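Local coordinates for protein tricorn protease (PDB 1K32) that probably cuts peptides as a serine protease, in a hexameric assembly whose beta propellers are thought to gate substrate access to the active site, at residues Gly100-Gly104 with Arg105-Thr109; Val210-His214 with Arg215-Ile219; Thr242-Asp246 with Tyr247-His251. One frame throughout, in Å; residues are numbered along the deposited sequence.

Contact 1: Gly100-Gly104 with Arg105-Thr109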
loop_
_atom_site.group_PDB
_atom_site.type_symbol
_atom_site.label_atom_id
_atom_site.label_comp_id
_atom_site.label_asym_id
_atom_site.label_seq_id
_atom_site.Cartn_x
_atom_site.Cartn_y
_atom_site.Cartn_z
ATOM N N GLY A 100 50.580 -13.470 15.958
ATOM C CA GLY A 100 51.333 -12.229 16.001
ATOM C C GLY A 100 51.217 -11.410 14.717
ATOM O O GLY A 100 51.162 -11.970 13.620
ATOM N N LYS A 101 51.169 -10.088 14.847
ATOM C CA LYS A 101 51.077 -9.216 13.675
ATOM C C LYS A 101 52.419 -9.227 12.953
ATOM O O LYS A 101 53.468 -9.259 13.582
ATOM C CB LYS A 101 50.756 -7.781 14.077
ATOM C CG LYS A 101 49.464 -7.589 14.848
ATOM C CD LYS A 101 49.293 -6.109 15.183
ATOM C CE LYS A 101 48.019 -5.829 15.964
ATOM N NZ LYS A 101 47.813 -4.360 16.109
ATOM N N SER A 102 52.387 -9.170 11.630
ATOM C CA SER A 102 53.630 -9.207 10.866
ATOM C C SER A 102 53.561 -8.333 9.612
ATOM O O SER A 102 52.504 -8.209 9.008
ATOM C CB SER A 102 53.916 -10.667 10.473
ATOM O OG SER A 102 55.057 -10.819 9.644
ATOM N N THR A 103 54.681 -7.704 9.265
ATOM C CA THR A 103 54.807 -6.913 8.036
ATOM C C THR A 103 56.153 -7.368 7.468
ATOM O O THR A 103 56.950 -7.981 8.186
ATOM C CB THR A 103 54.855 -5.384 8.284
ATOM O OG1 THR A 103 56.091 -5.029 8.919
ATOM C CG2 THR A 103 53.696 -4.954 9.160
ATOM N N GLY A 104 56.406 -7.096 6.191
ATOM C CA GLY A 104 57.662 -7.507 5.593
ATOM C C GLY A 104 58.893 -6.964 6.300
ATOM O O GLY A 104 59.920 -7.627 6.356
ATOM N N ARG A 105 58.788 -5.763 6.855
ATOM C CA ARG A 105 59.911 -5.142 7.551
ATOM C C ARG A 105 59.944 -5.446 9.053
ATOM O O ARG A 105 60.923 -5.133 9.739
ATOM C CB ARG A 105 59.898 -3.627 7.304
ATOM C CG ARG A 105 58.545 -2.992 7.536
ATOM C CD ARG A 105 58.369 -1.673 6.781
ATOM N NE ARG A 105 57.035 -1.127 7.020
ATOM C CZ ARG A 105 55.910 -1.651 6.541
ATOM N NH1 ARG A 105 54.743 -1.088 6.824
ATOM N NH2 ARG A 105 55.947 -2.724 5.760
ATOM N N ARG A 106 58.876 -6.047 9.571
ATOM C CA ARG A 106 58.846 -6.410 10.983
ATOM C C ARG A 106 58.099 -7.723 11.119
ATOM O O ARG A 106 56.937 -7.758 11.516
ATOM C CB ARG A 106 58.178 -5.317 11.830
ATOM C CG ARG A 106 58.940 -3.994 11.839
ATOM C CD ARG A 106 58.461 -3.048 12.945
ATOM N NE ARG A 106 57.027 -2.764 12.890
ATOM C CZ ARG A 106 56.380 -2.001 13.769
ATOM N NH1 ARG A 106 55.072 -1.796 13.639
ATOM N NH2 ARG A 106 57.033 -1.444 14.786
ATOM N N MET A 107 58.778 -8.800 10.747
ATOM C CA MET A 107 58.222 -10.150 10.798
ATOM C C MET A 107 58.433 -10.671 12.209
ATOM O O MET A 107 59.338 -11.475 12.461
ATOM C CB MET A 107 58.937 -11.044 9.774
ATOM C CG MET A 107 58.634 -10.698 8.310
ATOM S SD MET A 107 59.508 -11.755 7.124
ATOM C CE MET A 107 60.905 -10.756 6.830
ATOM N N PHE A 108 57.576 -10.215 13.121
ATOM C CA PHE A 108 57.688 -10.564 14.528
ATOM C C PHE A 108 57.035 -11.868 14.971
ATOM O O PHE A 108 56.247 -12.458 14.239
ATOM C CB PHE A 108 57.217 -9.369 15.373
ATOM C CG PHE A 108 58.102 -8.147 15.233
ATOM C CD1 PHE A 108 57.702 -6.908 15.747
ATOM C CD2 PHE A 108 59.359 -8.246 14.622
ATOM C CE1 PHE A 108 58.537 -5.789 15.664
ATOM C CE2 PHE A 108 60.208 -7.122 14.533
ATOM C CZ PHE A 108 59.790 -5.893 15.059
ATOM N N THR A 109 57.361 -12.290 16.192
ATOM C CA THR A 109 56.900 -13.562 16.745
ATOM C C THR A 109 57.759 -14.538 15.969
ATOM O O THR A 109 57.391 -15.000 14.875
ATOM C CB THR A 109 55.427 -13.847 16.468
ATOM O OG1 THR A 109 54.634 -12.835 17.097
ATOM C CG2 THR A 109 55.032 -15.226 17.030
HETATM O O HOH W 1 54.206 -10.584 16.012
#
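Thr103 and Arg106 hold the two ends of a type I turn, Gly104 and Arg105 between. Arg106 N donates to Thr103 O at 3.1 Å, and Thr103 N returns a straighter bond to Arg106 O at 3.2 Å (168° at the hydrogen). A weak third bond runs from Arg106 N to Thr103 OG1, which chi1 of 70° sets between the backbone N and the carbonyl carbon. Arg105 CG lies 3.5 Å from that hydroxyl oxygen; chi1 of 49° starts the chain back over the turn, and its last torsion lays one guanidinium face over Thr103, with NH2 3.8 Å from Thr103 CB. Met107 runs alongside the turn carbonyls: CG is 3.2 Å from Thr103 O, and its bent end puts CE 3.3 Å from Gly104 O. At the end away from the turn, one water donates to Lys101 O and accepts from Thr109 OG1, itself also hydrogen-bonded to Thr124 OG1.

In the second shell, Arg70 binds Ser102 OG, Phe108 O and Thr109 O, while Arg105 makes a cation-pi contact with Tyr722. An alanine in place of this arginine would take the guanidinium off Thr103 and is likely to leave the Tyr722 ring without its cationic mate. The chemistry implies a short hairpin with few bonds of its own, its ties outward including two arginines, one received from strand 66-73 and one sent out.

Contact 2: Val210-His214 with Arg215-Ile219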
loop_
_atom_site.group_PDB
_atom_site.type_symbol
_atom_site.label_atom_id
_atom_site.label_comp_id
_atom_site.label_asym_id
_atom_site.label_seq_id
_atom_site.Cartn_x
_atom_site.Cartn_y
_atom_site.Cartn_z
ATOM N N VAL A 210 75.753 -14.299 15.384
ATOM C CA VAL A 210 75.982 -15.702 15.725
ATOM C C VAL A 210 77.303 -15.796 16.466
ATOM O O VAL A 210 78.152 -14.905 16.360
ATOM C CB VAL A 210 76.076 -16.623 14.486
ATOM C CG1 VAL A 210 74.717 -16.739 13.817
ATOM C CG2 VAL A 210 77.159 -16.100 13.524
ATOM N N ILE A 211 77.475 -16.884 17.208
ATOM C CA ILE A 211 78.693 -17.103 17.972
ATOM C C ILE A 211 79.416 -18.378 17.549
ATOM O O ILE A 211 78.823 -19.449 17.440
ATOM C CB ILE A 211 78.397 -17.181 19.487
ATOM C CG1 ILE A 211 78.044 -15.785 20.007
ATOM C CG2 ILE A 211 79.609 -17.745 20.243
ATOM C CD1 ILE A 211 77.594 -15.757 21.454
ATOM N N VAL A 212 80.705 -18.234 17.277
ATOM C CA VAL A 212 81.547 -19.361 16.901
ATOM C C VAL A 212 82.800 -19.202 17.744
ATOM O O VAL A 212 83.491 -18.184 17.659
ATOM C CB VAL A 212 81.906 -19.333 15.406
ATOM C CG1 VAL A 212 82.800 -20.521 15.065
ATOM C CG2 VAL A 212 80.630 -19.391 14.569
ATOM N N GLY A 213 83.074 -20.199 18.575
ATOM C CA GLY A 213 84.226 -20.113 19.452
ATOM C C GLY A 213 83.918 -19.004 20.438
ATOM O O GLY A 213 82.936 -19.085 21.183
ATOM N N HIS A 214 84.740 -17.963 20.451
ATOM C CA HIS A 214 84.489 -16.845 21.346
ATOM C C HIS A 214 84.439 -15.542 20.565
ATOM O O HIS A 214 84.977 -14.512 20.987
ATOM C CB HIS A 214 85.543 -16.788 22.451
ATOM C CG HIS A 214 85.367 -17.849 23.487
ATOM N ND1 HIS A 214 85.553 -19.186 23.218
ATOM C CD2 HIS A 214 84.954 -17.778 24.775
ATOM C CE1 HIS A 214 85.258 -19.896 24.294
ATOM N NE2 HIS A 214 84.891 -19.065 25.252
ATOM N N ARG A 215 83.787 -15.612 19.409
ATOM C CA ARG A 215 83.614 -14.455 18.543
ATOM C C ARG A 215 82.169 -14.353 18.101
ATOM O O ARG A 215 81.513 -15.359 17.840
ATOM C CB ARG A 215 84.508 -14.548 17.307
ATOM C CG ARG A 215 85.986 -14.421 17.606
ATOM C CD ARG A 215 86.694 -13.655 16.501
ATOM N NE ARG A 215 87.561 -12.639 17.084
ATOM C CZ ARG A 215 87.635 -11.382 16.670
ATOM N NH1 ARG A 215 88.454 -10.548 17.281
ATOM N NH2 ARG A 215 86.900 -10.955 15.655
ATOM N N ILE A 216 81.671 -13.130 18.030
ATOM C CA ILE A 216 80.307 -12.908 17.594
ATOM C C ILE A 216 80.389 -12.519 16.130
ATOM O O ILE A 216 81.039 -11.537 15.784
ATOM C CB ILE A 216 79.627 -11.743 18.367
ATOM C CG1 ILE A 216 79.697 -11.988 19.872
ATOM C CG2 ILE A 216 78.166 -11.608 17.928
ATOM C CD1 ILE A 216 79.240 -10.799 20.705
ATOM N N TYR A 217 79.764 -13.303 15.266
ATOM C CA TYR A 217 79.748 -12.973 13.851
ATOM C C TYR A 217 78.402 -12.345 13.511
ATOM O O TYR A 217 77.361 -12.703 14.088
ATOM C CB TYR A 217 79.998 -14.216 13.001
ATOM C CG TYR A 217 81.409 -14.740 13.126
ATOM C CD1 TYR A 217 81.825 -15.426 14.271
ATOM C CD2 TYR A 217 82.337 -14.527 12.109
ATOM C CE1 TYR A 217 83.130 -15.885 14.396
ATOM C CE2 TYR A 217 83.637 -14.974 12.219
ATOM C CZ TYR A 217 84.034 -15.652 13.361
ATOM O OH TYR A 217 85.336 -16.087 13.459
ATOM N N PHE A 218 78.425 -11.391 12.585
ATOM C CA PHE A 218 77.212 -10.691 12.198
ATOM C C PHE A 218 77.374 -10.000 10.857
ATOM O O PHE A 218 78.455 -10.017 10.250
ATOM C CB PHE A 218 76.841 -9.657 13.272
ATOM C CG PHE A 218 77.941 -8.677 13.576
ATOM C CD1 PHE A 218 78.153 -7.568 12.764
ATOM C CD2 PHE A 218 78.784 -8.879 14.669
ATOM C CE1 PHE A 218 79.200 -6.670 13.038
ATOM C CE2 PHE A 218 79.825 -7.993 14.952
ATOM C CZ PHE A 218 80.035 -6.883 14.130
ATOM N N ILE A 219 76.302 -9.360 10.413
ATOM C CA ILE A 219 76.320 -8.673 9.139
ATOM C C ILE A 219 76.069 -7.177 9.255
ATOM O O ILE A 219 75.226 -6.736 10.048
ATOM C CB ILE A 219 75.256 -9.273 8.189
ATOM C CG1 ILE A 219 75.599 -10.733 7.875
ATOM C CG2 ILE A 219 75.154 -8.429 6.909
ATOM C CD1 ILE A 219 74.505 -11.471 7.131
#
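Val210 and Tyr217 meet at about a right angle, Val210 CG2 pressing on Tyr217 CB at 3.4 Å. From that point the tyrosine ring leans toward the turn rather than staying opposite its paired residue: CG is anti to the carbonyl carbon (chi1 -69°), and CE1 ends 3.8 Å from Val212 CB. The bump formed by the ring thus spans both valines, its root against Val210 and its side against Val212, which it meets at a slant. Arg215 starts on this face, but its chain, bent at chi2 and chi3, leads its end away to a salt bridge with Asp237 and a hydrogen bond with Ser230.

On the other face Ile211 and Ile216 form a non-hydrogen-bonded pair whose CG1 atoms touch at 4.1 Å, the branches crossing obliquely; Ile216 also leans on Leu233.

Backbone bonds set the register beneath these side chains. Val212 N reaches Arg215 O at 3.0 Å, and Arg215 N answers to Val212 O at 3.1 Å, closing a loop of just Gly213 and His214. Val210 and Tyr217 exchange a second pair, modelled rather short. Between these rungs Ile211 CA lies 3.3 Å from Arg215 O as a CA-H...O contact.

The ridge of Val210, Val212 and Tyr217 fits against Ile259 of the following sheet, where Thr254 also receives the two valines and Pro272 meets the ring. The hairpin joins the first two strands of a four-stranded antiparallel sheet, one face of which packs on the next sheet, the blade arrangement of a beta propeller.

Contact 3: Thr242-Asp246 with Tyr247-His251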
loop_
_atom_site.group_PDB
_atom_site.type_symbol
_atom_site.label_atom_id
_atom_site.label_comp_id
_atom_site.label_asym_id
_atom_site.label_seq_id
_atom_site.Cartn_x
_atom_site.Cartn_y
_atom_site.Cartn_z
ATOM N N THR A 242 84.482 -10.855 4.548
ATOM C CA THR A 242 84.035 -11.037 3.172
ATOM C C THR A 242 84.136 -9.758 2.378
ATOM O O THR A 242 84.192 -8.671 2.943
ATOM C CB THR A 242 82.563 -11.490 3.110
ATOM O OG1 THR A 242 81.723 -10.472 3.677
ATOM C CG2 THR A 242 82.377 -12.801 3.874
ATOM N N SER A 243 84.139 -9.898 1.057
ATOM C CA SER A 243 84.214 -8.758 0.150
ATOM C C SER A 243 83.234 -8.926 -1.008
ATOM O O SER A 243 83.604 -8.780 -2.167
ATOM C CB SER A 243 85.638 -8.606 -0.398
ATOM O OG SER A 243 86.525 -8.168 0.609
ATOM N N PHE A 244 81.982 -9.232 -0.688
ATOM C CA PHE A 244 80.960 -9.417 -1.709
ATOM C C PHE A 244 80.662 -8.113 -2.459
ATOM O O PHE A 244 80.779 -7.028 -1.897
ATOM C CB PHE A 244 79.658 -9.909 -1.072
ATOM C CG PHE A 244 79.801 -11.161 -0.258
ATOM C CD1 PHE A 244 79.393 -11.185 1.075
ATOM C CD2 PHE A 244 80.293 -12.331 -0.828
ATOM C CE1 PHE A 244 79.470 -12.356 1.827
ATOM C CE2 PHE A 244 80.372 -13.507 -0.087
ATOM C CZ PHE A 244 79.957 -13.517 1.244
ATOM N N THR A 245 80.266 -8.231 -3.724
ATOM C CA THR A 245 79.905 -7.063 -4.524
ATOM C C THR A 245 78.627 -7.308 -5.332
ATOM O O THR A 245 78.042 -6.367 -5.868
ATOM C CB THR A 245 81.024 -6.663 -5.517
ATOM O OG1 THR A 245 81.299 -7.762 -6.383
ATOM C CG2 THR A 245 82.295 -6.259 -4.777
ATOM N N ASP A 246 78.188 -8.564 -5.416
ATOM C CA ASP A 246 76.980 -8.887 -6.181
ATOM C C ASP A 246 75.655 -8.674 -5.436
ATOM O O ASP A 246 74.827 -7.866 -5.868
ATOM C CB ASP A 246 77.053 -10.318 -6.734
ATOM C CG ASP A 246 77.302 -11.372 -5.664
ATOM O OD1 ASP A 246 77.386 -12.552 -6.053
ATOM O OD2 ASP A 246 77.418 -11.048 -4.461
ATOM N N TYR A 247 75.453 -9.405 -4.341
ATOM C CA TYR A 247 74.244 -9.271 -3.527
ATOM C C TYR A 247 74.617 -9.307 -2.054
ATOM O O TYR A 247 75.617 -9.915 -1.678
ATOM C CB TYR A 247 73.242 -10.390 -3.822
ATOM C CG TYR A 247 72.872 -10.535 -5.283
ATOM C CD1 TYR A 247 73.563 -11.415 -6.119
ATOM C CD2 TYR A 247 71.820 -9.803 -5.831
ATOM C CE1 TYR A 247 73.206 -11.569 -7.473
ATOM C CE2 TYR A 247 71.457 -9.945 -7.181
ATOM C CZ TYR A 247 72.152 -10.831 -7.990
ATOM O OH TYR A 247 71.775 -11.000 -9.302
ATOM N N TYR A 248 73.816 -8.639 -1.229
ATOM C CA TYR A 248 74.043 -8.592 0.213
ATOM C C TYR A 248 73.833 -9.959 0.858
ATOM O O TYR A 248 72.919 -10.693 0.483
ATOM C CB TYR A 248 73.077 -7.611 0.886
ATOM C CG TYR A 248 73.467 -6.156 0.842
ATOM C CD1 TYR A 248 73.840 -5.546 -0.353
ATOM C CD2 TYR A 248 73.432 -5.380 1.998
ATOM C CE1 TYR A 248 74.171 -4.189 -0.394
ATOM C CE2 TYR A 248 73.756 -4.029 1.973
ATOM C CZ TYR A 248 74.127 -3.439 0.775
ATOM O OH TYR A 248 74.454 -2.102 0.760
ATOM N N PRO A 249 74.694 -10.323 1.819
ATOM C CA PRO A 249 74.567 -11.607 2.512
ATOM C C PRO A 249 73.420 -11.442 3.521
ATOM O O PRO A 249 73.157 -10.334 4.002
ATOM C CB PRO A 249 75.928 -11.765 3.188
ATOM C CG PRO A 249 76.259 -10.340 3.571
ATOM C CD PRO A 249 75.885 -9.587 2.288
ATOM N N ARG A 250 72.731 -12.531 3.839
ATOM C CA ARG A 250 71.611 -12.441 4.769
ATOM C C ARG A 250 71.425 -13.685 5.608
ATOM O O ARG A 250 71.800 -14.793 5.209
ATOM C CB ARG A 250 70.279 -12.264 4.017
ATOM C CG ARG A 250 70.147 -11.065 3.113
ATOM C CD ARG A 250 70.113 -9.767 3.895
ATOM N NE ARG A 250 70.075 -8.646 2.973
ATOM C CZ ARG A 250 70.238 -7.380 3.322
ATOM N NH1 ARG A 250 70.187 -6.440 2.389
ATOM N NH2 ARG A 250 70.454 -7.061 4.595
ATOM N N HIS A 251 70.825 -13.481 6.777
ATOM C CA HIS A 251 70.446 -14.599 7.615
ATOM C C HIS A 251 71.560 -15.549 8.048
ATOM O O HIS A 251 71.535 -16.712 7.675
ATOM C CB HIS A 251 69.381 -15.379 6.830
ATOM C CG HIS A 251 68.446 -16.187 7.675
ATOM N ND1 HIS A 251 67.356 -15.636 8.314
ATOM C CD2 HIS A 251 68.396 -17.518 7.923
ATOM C CE1 HIS A 251 66.671 -16.593 8.913
ATOM N NE2 HIS A 251 67.280 -17.745 8.691
#
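Asp246 and Tyr247 are joined by a polar contact between neighbours in sequence: Tyr247 N donates to Asp246 OD2 at 2.6 Å. The donor sits above the carboxylate plane, 44° out of it. Chi1 of 55° places Asp246 CG between the backbone N and the carbonyl carbon, folding the acid back over the next peptide. Its other oxygen, OD1, forms a salt bridge with Lys263, so both carboxylate oxygens are engaged.

The aromatic contact is with the peptide. Asp246 O lies over one face of the Tyr247 ring, 3.4 Å from Tyr247 CG, while Asp246 CB approaches Tyr247 CD1 at 3.7 Å; carboxylate and ring planes stand 42° apart. Beyond the ring, Tyr247 OH bonds to Lys691 O in helix 678-693.

This loop is the passage from one propeller blade to the next, leaving strand 239-240 and entering strand 249-254.

Apolar packing spans the longer interval: Phe244 CE1 rests 3.8 Å from Pro249 CB, and Phe244 CD1 lies 4.0 Å from Pro249 CD. Thr242 CB stands over one face of the same phenylalanine, toward its rim, and Ile277 also touches this side chain. Tyr247 O, 4.1 Å from Phe244 CB, is buried here without a polar partner.

Overall arrangement
The contacts follow in series along the chain, within a run of six consecutive antiparallel sheets from strand 18-23 to strand 277-279, consistent with a six-bladed beta propeller. Contact 1 lies at the passage from the second sheet to the third, contact 2 is the hairpin opening the fifth, and contact 3 leads from the fifth into the sixth. Centres of contacts 2 and 3 are about 17 Å apart, and they touch where Ile219 CD1 packs on Pro249 O at 3.6 Å. Contact 1 stands apart, its centre about 25 and 24 Å from theirs. His251 of contact 3 also touches strand 18-23, as expected where the last blade meets the first to close the ring.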